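PDB 4BQ2: B-agarase from Saccharophagus degradans, which acts as a family 50 exo-beta-agarase, hydrolysing beta-1,4-glycosidic linkages from the ends of agarose chains. Local coordinates for residues V201-D205 against P705-R709; L355-N360 against A375-A381; S662-L667 against N715-G719. All blocks are in the same frame, centred on the assembly; numbering follows the deposited sequence.

Contact 1. Residues V201-D205 against P705-R709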
loop_
_atom_site.group_PDB
_atom_site.type_symbol
_atom_site.label_atom_id
_atom_site.label_comp_id
_atom_site.label_asym_id
_atom_site.label_seq_id
_atom_site.Cartn_x
_atom_site.Cartn_y
_atom_site.Cartn_z
ATOM N N VAL A 201 -0.636 -3.964 -26.171
ATOM C CA VAL A 201 0.136 -4.915 -26.972
ATOM C C VAL A 201 1.620 -4.561 -26.925
ATOM O O VAL A 201 1.997 -3.420 -27.202
ATOM C CB VAL A 201 -0.333 -4.924 -28.459
ATOM C CG1 VAL A 201 0.646 -5.696 -29.340
ATOM C CG2 VAL A 201 -1.713 -5.546 -28.580
ATOM N N GLY A 202 2.453 -5.555 -26.610
ATOM C CA GLY A 202 3.900 -5.388 -26.680
ATOM C C GLY A 202 4.397 -4.394 -25.655
ATOM O O GLY A 202 5.259 -3.563 -25.945
ATOM N N LEU A 203 3.855 -4.498 -24.441
ATOM C CA LEU A 203 4.241 -3.598 -23.345
ATOM C C LEU A 203 5.641 -3.838 -22.791
ATOM O O LEU A 203 6.315 -2.907 -22.404
ATOM C CB LEU A 203 3.242 -3.758 -22.194
ATOM C CG LEU A 203 1.803 -3.430 -22.587
ATOM C CD1 LEU A 203 0.846 -3.618 -21.403
ATOM C CD2 LEU A 203 1.721 -2.035 -23.209
ATOM N N VAL A 204 6.047 -5.108 -22.742
ATOM C CA VAL A 204 7.232 -5.544 -22.008
ATOM C C VAL A 204 8.300 -6.127 -22.932
ATOM O O VAL A 204 8.001 -6.935 -23.814
ATOM C CB VAL A 204 6.858 -6.632 -20.956
ATOM C CG1 VAL A 204 7.970 -6.781 -19.937
ATOM C CG2 VAL A 204 5.528 -6.321 -20.267
ATOM N N ASP A 205 9.535 -5.691 -22.731
ATOM C CA ASP A 205 10.688 -6.244 -23.421
ATOM C C ASP A 205 11.272 -7.479 -22.694
ATOM O O ASP A 205 10.650 -7.988 -21.746
ATOM C CB ASP A 205 11.715 -5.138 -23.688
ATOM C CG ASP A 205 12.477 -4.706 -22.448
ATOM O OD1 ASP A 205 12.358 -5.335 -21.343
ATOM O OD2 ASP A 205 13.234 -3.737 -22.596
ATOM N N PRO A 705 6.121 -5.339 -10.943
ATOM C CA PRO A 705 6.098 -5.563 -12.392
ATOM C C PRO A 705 5.272 -4.512 -13.135
ATOM O O PRO A 705 4.250 -4.060 -12.637
ATOM C CB PRO A 705 5.447 -6.928 -12.515
ATOM C CG PRO A 705 5.862 -7.646 -11.251
ATOM C CD PRO A 705 5.808 -6.580 -10.195
ATOM N N LEU A 706 5.749 -4.100 -14.302
ATOM C CA LEU A 706 5.060 -3.120 -15.138
ATOM C C LEU A 706 3.592 -3.495 -15.423
ATOM O O LEU A 706 2.713 -2.636 -15.477
ATOM C CB LEU A 706 5.821 -2.985 -16.463
ATOM C CG LEU A 706 5.329 -1.932 -17.461
ATOM C CD1 LEU A 706 5.676 -0.522 -17.031
ATOM C CD2 LEU A 706 5.929 -2.201 -18.824
ATOM N N THR A 707 3.356 -4.784 -15.603
ATOM C CA THR A 707 2.048 -5.314 -15.946
ATOM C C THR A 707 1.328 -5.895 -14.746
ATOM O O THR A 707 0.386 -6.692 -14.902
ATOM C CB THR A 707 2.162 -6.395 -17.040
ATOM O OG1 THR A 707 3.135 -7.389 -16.654
ATOM C CG2 THR A 707 2.568 -5.723 -18.353
ATOM N N GLY A 708 1.728 -5.459 -13.557
ATOM C CA GLY A 708 1.076 -5.905 -12.328
ATOM C C GLY A 708 1.672 -7.106 -11.616
ATOM O O GLY A 708 1.976 -8.126 -12.223
ATOM N N ARG A 709 1.815 -7.011 -10.292
ATOM C CA ARG A 709 2.195 -8.202 -9.530
ATOM C C ARG A 709 1.034 -9.194 -9.631
ATOM O O ARG A 709 -0.124 -8.795 -9.698
ATOM C CB ARG A 709 2.530 -7.865 -8.066
ATOM C CG ARG A 709 1.327 -7.420 -7.223
ATOM C CD ARG A 709 1.758 -7.021 -5.804
ATOM N NE ARG A 709 0.626 -6.562 -5.001
ATOM C CZ ARG A 709 0.676 -6.334 -3.691
ATOM N NH1 ARG A 709 1.843 -6.469 -3.042
ATOM N NH2 ARG A 709 -0.431 -5.956 -3.045
#
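Val204 and Thr707 meet methyl to methyl, their side chains reaching toward each other tip to tip, with Val204 CG2 3.6 Å from Thr707 CG2. Leu203 joins from the flank: its CD1 lies 4.1 Å from the same Thr707 CG2, the leucine running at a slant to the threonine, so one methyl serves two partners. A chi1 of 52° leaves that methyl anti to the carbonyl carbon of Thr707 and facing the 201-205 loop, while OG1 hydrogen-bonds to Thr296 OG1. All three residues are buried. The segment 705-709 presents its side chains from a type I beta turn, Pro705 to Gly708, closed by Gly708 N to Pro705 O at 3.0 Å; Leu706 and Thr707 occupy the two central positions and both point at 201-205. This turn sits in the long loop after strand 693-699, a strand of the six-stranded mixed sheet, and the chain that follows strand 180-191 of the N-terminal beta-rich part packs on it. Toward Leu706 the packing is looser. Its CD2 approaches the carbonyl oxygen Leu203 O to 3.7 Å but comes no nearer than 4.4 Å to Val204 CG2, and the residue is partly exposed, with a bound glycerol about 4 Å from its side chain. No hydrogen bond crosses between the segments; Val204 instead bonds through its backbone to Met344 and Asn346.

Contact 2. Residues L355-N360 against A375-A381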
loop_
_atom_site.group_PDB
_atom_site.type_symbol
_atom_site.label_atom_id
_atom_site.label_comp_id
_atom_site.label_asym_id
_atom_site.label_seq_id
_atom_site.Cartn_x
_atom_site.Cartn_y
_atom_site.Cartn_z
ATOM N N LEU A 355 16.620 -19.272 -19.080
ATOM C CA LEU A 355 15.765 -18.448 -18.187
ATOM C C LEU A 355 14.357 -18.995 -17.894
ATOM O O LEU A 355 13.525 -18.303 -17.286
ATOM C CB LEU A 355 15.723 -16.977 -18.628
ATOM C CG LEU A 355 17.103 -16.316 -18.733
ATOM C CD1 LEU A 355 17.017 -14.950 -19.403
ATOM C CD2 LEU A 355 17.851 -16.187 -17.394
ATOM N N ALA A 356 14.094 -20.250 -18.277
ATOM C CA ALA A 356 12.772 -20.838 -18.037
ATOM C C ALA A 356 12.494 -21.163 -16.566
ATOM O O ALA A 356 11.342 -21.345 -16.166
ATOM C CB ALA A 356 12.533 -22.060 -18.923
ATOM N N ASN A 357 13.521 -21.193 -15.731
ATOM C CA ASN A 357 13.255 -21.444 -14.313
ATOM C C ASN A 357 12.615 -20.231 -13.598
ATOM O O ASN A 357 12.294 -20.297 -12.406
ATOM C CB ASN A 357 14.510 -21.922 -13.590
ATOM C CG ASN A 357 15.621 -20.906 -13.643
ATOM O OD1 ASN A 357 16.161 -20.596 -14.715
ATOM N ND2 ASN A 357 15.952 -20.350 -12.483
ATOM N N HIS A 358 12.407 -19.132 -14.314
ATOM C CA HIS A 358 11.878 -17.941 -13.671
ATOM C C HIS A 358 10.360 -17.838 -13.831
ATOM O O HIS A 358 9.750 -16.853 -13.425
ATOM C CB HIS A 358 12.670 -16.679 -14.073
ATOM C CG HIS A 358 14.142 -16.798 -13.792
ATOM N ND1 HIS A 358 14.675 -16.638 -12.529
ATOM C CD2 HIS A 358 15.183 -17.117 -14.597
ATOM C CE1 HIS A 358 15.980 -16.833 -12.573
ATOM N NE2 HIS A 358 16.315 -17.126 -13.818
ATOM N N TYR A 359 9.764 -18.875 -14.417
ATOM C CA TYR A 359 8.318 -19.053 -14.398
ATOM C C TYR A 359 7.815 -19.330 -12.979
ATOM O O TYR A 359 8.536 -19.881 -12.142
ATOM C CB TYR A 359 7.888 -20.175 -15.332
ATOM C CG TYR A 359 7.832 -19.758 -16.790
ATOM C CD1 TYR A 359 6.874 -18.844 -17.236
ATOM C CD2 TYR A 359 8.724 -20.298 -17.734
ATOM C CE1 TYR A 359 6.820 -18.460 -18.571
ATOM C CE2 TYR A 359 8.670 -19.914 -19.064
ATOM C CZ TYR A 359 7.711 -19.004 -19.474
ATOM O OH TYR A 359 7.663 -18.619 -20.803
ATOM N N ASN A 360 6.577 -18.922 -12.733
ATOM C CA ASN A 360 5.903 -19.076 -11.450
ATOM C C ASN A 360 4.491 -19.565 -11.768
ATOM O O ASN A 360 4.020 -19.449 -12.923
ATOM C CB ASN A 360 5.867 -17.714 -10.725
ATOM C CG ASN A 360 5.160 -17.770 -9.368
ATOM O OD1 ASN A 360 5.199 -18.780 -8.664
ATOM N ND2 ASN A 360 4.518 -16.669 -8.992
ATOM N N ALA A 375 2.856 -17.278 -14.215
ATOM C CA ALA A 375 3.414 -15.947 -14.062
ATOM C C ALA A 375 4.919 -16.003 -14.388
ATOM O O ALA A 375 5.502 -17.093 -14.444
ATOM C CB ALA A 375 3.126 -15.419 -12.656
ATOM N N TYR A 376 5.537 -14.864 -14.681
ATOM C CA TYR A 376 6.973 -14.859 -14.928
ATOM C C TYR A 376 7.600 -13.733 -14.133
ATOM O O TYR A 376 7.030 -12.643 -14.038
ATOM C CB TYR A 376 7.300 -14.721 -16.431
ATOM C CG TYR A 376 8.778 -14.919 -16.783
ATOM C CD1 TYR A 376 9.310 -16.200 -16.885
ATOM C CD2 TYR A 376 9.623 -13.828 -17.006
ATOM C CE1 TYR A 376 10.644 -16.411 -17.209
ATOM C CE2 TYR A 376 10.967 -14.020 -17.322
ATOM C CZ TYR A 376 11.466 -15.330 -17.434
ATOM O OH TYR A 376 12.792 -15.576 -17.743
ATOM N N SER A 377 8.743 -14.023 -13.512
ATOM C CA SER A 377 9.501 -13.011 -12.784
ATOM C C SER A 377 10.684 -12.522 -13.613
ATOM O O SER A 377 11.749 -13.163 -13.651
ATOM C CB SER A 377 9.989 -13.544 -11.415
ATOM O OG SER A 377 10.760 -12.513 -10.797
ATOM N N PHE A 378 10.498 -11.389 -14.279
ATOM C CA PHE A 378 11.583 -10.756 -15.016
ATOM C C PHE A 378 12.741 -10.334 -14.087
ATOM O O PHE A 378 13.918 -10.476 -14.448
ATOM C CB PHE A 378 11.061 -9.579 -15.832
ATOM C CG PHE A 378 10.246 -10.008 -17.017
ATOM C CD1 PHE A 378 10.877 -10.367 -18.217
ATOM C CD2 PHE A 378 8.854 -10.072 -16.935
ATOM C CE1 PHE A 378 10.108 -10.781 -19.312
ATOM C CE2 PHE A 378 8.095 -10.478 -18.026
ATOM C CZ PHE A 378 8.725 -10.834 -19.204
ATOM N N TYR A 379 12.405 -9.835 -12.902
ATOM C CA TYR A 379 13.448 -9.480 -11.906
ATOM C C TYR A 379 14.345 -10.694 -11.593
ATOM O O TYR A 379 15.573 -10.602 -11.630
ATOM C CB TYR A 379 12.805 -8.909 -10.616
ATOM C CG TYR A 379 13.800 -8.450 -9.570
ATOM C CD1 TYR A 379 14.352 -7.180 -9.615
ATOM C CD2 TYR A 379 14.188 -9.296 -8.526
ATOM C CE1 TYR A 379 15.266 -6.753 -8.661
ATOM C CE2 TYR A 379 15.107 -8.880 -7.565
ATOM C CZ TYR A 379 15.643 -7.607 -7.646
ATOM O OH TYR A 379 16.549 -7.199 -6.696
ATOM N N SER A 380 13.734 -11.830 -11.287
ATOM C CA SER A 380 14.502 -13.055 -11.008
ATOM C C SER A 380 15.391 -13.449 -12.207
ATOM O O SER A 380 16.594 -13.770 -12.036
ATOM C CB SER A 380 13.560 -14.193 -10.612
ATOM O OG SER A 380 14.291 -15.305 -10.124
ATOM N N ALA A 381 14.825 -13.352 -13.413
ATOM C CA ALA A 381 15.561 -13.640 -14.638
ATOM C C ALA A 381 16.746 -12.683 -14.749
ATOM O O ALA A 381 17.837 -13.094 -15.088
ATOM C CB ALA A 381 14.631 -13.553 -15.867
#
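Ala381 CA makes a CH-pi contact over the centre of one face of the His358 ring, 3.5 Å from the ring centroid, and Leu355 CA sits at the edge in plane. The Tyr359 ring takes the edge of Tyr376 on one face, CD1 leading, in a T-shaped pair with centroids 5.0 Å apart and planes at 70°. With CG anti to the backbone N (chi1 -171°), the Tyr376 ring runs alongside His358 and brings its OH to Leu355 O, which lies at the ring edge and accepts it at 2.9 Å; His358 N reaches this oxygen from the opposite face of the carbonyl plane. These side chains flank the open end of a beta hairpin, strands 359-362 and 373-376, where Tyr359 and Tyr376 form a non-hydrogen-bonded pair and Asn360 and Ala375 a hydrogen-bonded one, with Asn360 N to Ala375 O at 2.7 Å. Next to the tyrosine pair, Ser377 N gives a nearly straight bond (175°) to His358 O. Ser377 also N-caps helix 378-387, its OG receiving Ser380 N at 3.1 Å. In the first turn of that helix, Ser380 OG hydrogen-bonds to His358 ND1 at 2.8 Å, while Glu384 OE1 takes NE2.

Contact 3. Residues S662-L667 against N715-G719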
loop_
_atom_site.group_PDB
_atom_site.type_symbol
_atom_site.label_atom_id
_atom_site.label_comp_id
_atom_site.label_asym_id
_atom_site.label_seq_id
_atom_site.Cartn_x
_atom_site.Cartn_y
_atom_site.Cartn_z
ATOM N N SER A 662 7.140 3.475 -15.658
ATOM C CA SER A 662 5.950 2.926 -15.009
ATOM C C SER A 662 4.653 3.569 -15.471
ATOM O O SER A 662 4.594 4.748 -15.703
ATOM C CB SER A 662 6.047 3.059 -13.474
ATOM O OG SER A 662 5.002 2.322 -12.867
ATOM N N TYR A 663 3.585 2.791 -15.513
ATOM C CA TYR A 663 2.260 3.351 -15.784
ATOM C C TYR A 663 1.586 3.933 -14.549
ATOM O O TYR A 663 0.526 4.531 -14.661
ATOM C CB TYR A 663 1.346 2.262 -16.318
ATOM C CG TYR A 663 1.911 1.523 -17.514
ATOM C CD1 TYR A 663 2.509 2.220 -18.558
ATOM C CD2 TYR A 663 1.815 0.134 -17.607
ATOM C CE1 TYR A 663 3.005 1.565 -19.674
ATOM C CE2 TYR A 663 2.325 -0.534 -18.711
ATOM C CZ TYR A 663 2.917 0.184 -19.740
ATOM O OH TYR A 663 3.434 -0.488 -20.848
ATOM N N HIS A 664 2.177 3.720 -13.380
ATOM C CA HIS A 664 1.532 4.091 -12.124
ATOM C C HIS A 664 2.637 4.355 -11.129
ATOM O O HIS A 664 3.526 3.511 -10.942
ATOM C CB HIS A 664 0.664 2.929 -11.630
ATOM C CG HIS A 664 -0.373 3.324 -10.621
ATOM N ND1 HIS A 664 -0.101 4.135 -9.536
ATOM C CD2 HIS A 664 -1.678 2.983 -10.520
ATOM C CE1 HIS A 664 -1.210 4.316 -8.841
ATOM N NE2 HIS A 664 -2.177 3.623 -9.414
ATOM N N PRO A 665 2.623 5.549 -10.533
ATOM C CA PRO A 665 3.655 5.901 -9.573
ATOM C C PRO A 665 3.531 5.141 -8.255
ATOM O O PRO A 665 4.552 4.886 -7.617
ATOM C CB PRO A 665 3.474 7.395 -9.369
ATOM C CG PRO A 665 2.173 7.762 -9.974
ATOM C CD PRO A 665 1.637 6.625 -10.760
ATOM N N GLY A 666 2.325 4.694 -7.915
ATOM C CA GLY A 666 2.036 4.148 -6.588
ATOM C C GLY A 666 1.040 5.029 -5.823
ATOM O O GLY A 666 0.329 5.822 -6.421
ATOM N N LEU A 667 1.007 4.923 -4.494
ATOM C CA LEU A 667 0.041 5.699 -3.682
ATOM C C LEU A 667 0.331 7.206 -3.517
ATOM O O LEU A 667 -0.571 8.043 -3.413
ATOM C CB LEU A 667 -0.165 5.009 -2.304
ATOM C CG LEU A 667 -0.874 3.652 -2.483
ATOM C CD1 LEU A 667 -0.840 2.784 -1.233
ATOM C CD2 LEU A 667 -2.324 3.839 -2.966
ATOM N N ASN A 715 1.161 -2.157 -9.919
ATOM C CA ASN A 715 2.176 -2.012 -10.959
ATOM C C ASN A 715 2.978 -0.748 -10.753
ATOM O O ASN A 715 3.156 0.045 -11.680
ATOM C CB ASN A 715 1.522 -2.044 -12.381
ATOM C CG ASN A 715 0.512 -0.908 -12.621
ATOM O OD1 ASN A 715 0.007 -0.279 -11.680
ATOM N ND2 ASN A 715 0.236 -0.627 -13.900
ATOM N N TYR A 716 3.462 -0.546 -9.524
ATOM C CA TYR A 716 3.977 0.745 -9.091
ATOM C C TYR A 716 5.496 0.949 -9.134
ATOM O O TYR A 716 6.265 0.010 -8.923
ATOM C CB TYR A 716 3.570 0.946 -7.606
ATOM C CG TYR A 716 2.094 0.867 -7.241
ATOM C CD1 TYR A 716 1.084 1.171 -8.171
ATOM C CD2 TYR A 716 1.709 0.564 -5.926
ATOM C CE1 TYR A 716 -0.253 1.117 -7.828
ATOM C CE2 TYR A 716 0.368 0.539 -5.553
ATOM C CZ TYR A 716 -0.610 0.821 -6.492
ATOM O OH TYR A 716 -1.950 0.800 -6.122
ATOM N N ASN A 717 5.916 2.207 -9.272
ATOM C CA ASN A 717 7.320 2.593 -9.118
ATOM C C ASN A 717 7.627 2.831 -7.661
ATOM O O ASN A 717 7.789 3.960 -7.242
ATOM C CB ASN A 717 7.668 3.843 -9.952
ATOM C CG ASN A 717 9.091 4.357 -9.688
ATOM O OD1 ASN A 717 10.049 3.566 -9.420
ATOM N ND2 ASN A 717 9.238 5.655 -9.703
ATOM N N VAL A 718 7.733 1.755 -6.892
ATOM C CA VAL A 718 7.895 1.885 -5.463
ATOM C C VAL A 718 9.196 1.241 -4.995
ATOM O O VAL A 718 9.416 1.104 -3.792
ATOM C CB VAL A 718 6.654 1.362 -4.709
ATOM C CG1 VAL A 718 5.467 2.251 -5.042
ATOM C CG2 VAL A 718 6.348 -0.090 -5.049
ATOM N N GLY A 719 10.067 0.897 -5.954
ATOM C CA GLY A 719 11.333 0.211 -5.623
ATOM C C GLY A 719 12.471 1.161 -5.301
ATOM O O GLY A 719 12.483 2.309 -5.767
HETATM O O HOH W 1 3.367 0.134 -14.488
#
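Tyr716 meets His664 with its ring edge and Gly666 with a ring face, in a contact of two loops that follow the neighbouring parallel strands 648-652 and 693-699, consistent with the beta/alpha-barrel fold expected of this catalytic module. The edge, led by CE1, meets the face of His664 with centroids 4.5 Å apart and planes inclined at 51°, a tilted edge-to-face pair whose side chains run side by side in the same direction. Gly666 CA stands over one face of the tyrosine ring, 3.3 Å from CG. The imidazole is also held from its own segment: Gly666 N donates to His664 ND1 at 3.0 Å. The backbones join where Asn717 N, at the centre of an inverse gamma turn, donates to His664 O at 3.2 Å in the carbonyl plane; Ser662 OG also donates to this oxygen, from above that plane. A water bridges the segments, accepting from Tyr663 N and donating to Asn715 O. Asn715 lies across both Tyr663 and His664 at about a right angle, its chi1 of 61° turning the amide toward the CB atoms of both. ND2 hydrogen-bonds to Ser140 O, whereas OD1 is buried without a polar partner, against His664 CB at 3.3 Å.

Overall arrangement
Contact 1 is the central member: its centre lies about 13 Å from that of contact 2 and about 12 Å from that of contact 3, which are about 20 Å apart and do not touch. Phe378 packs against Val204 and Asp205, joining contact 2 to contact 1, and Tyr663 meets Leu203 and Leu706, joining contact 1 to contact 3. Along the chain, contact 2 falls between 205 and 705, whereas contacts 1 and 3 interleave: 662-667 precedes 705 and 715-719 follows 709. The loop between strand 693-699 and helix 729-739 holds both 705-709 and 715-719, and so meets the chain leaving strand 180-191 and the loop after strand 648-652, bringing early and late parts of the enzyme together.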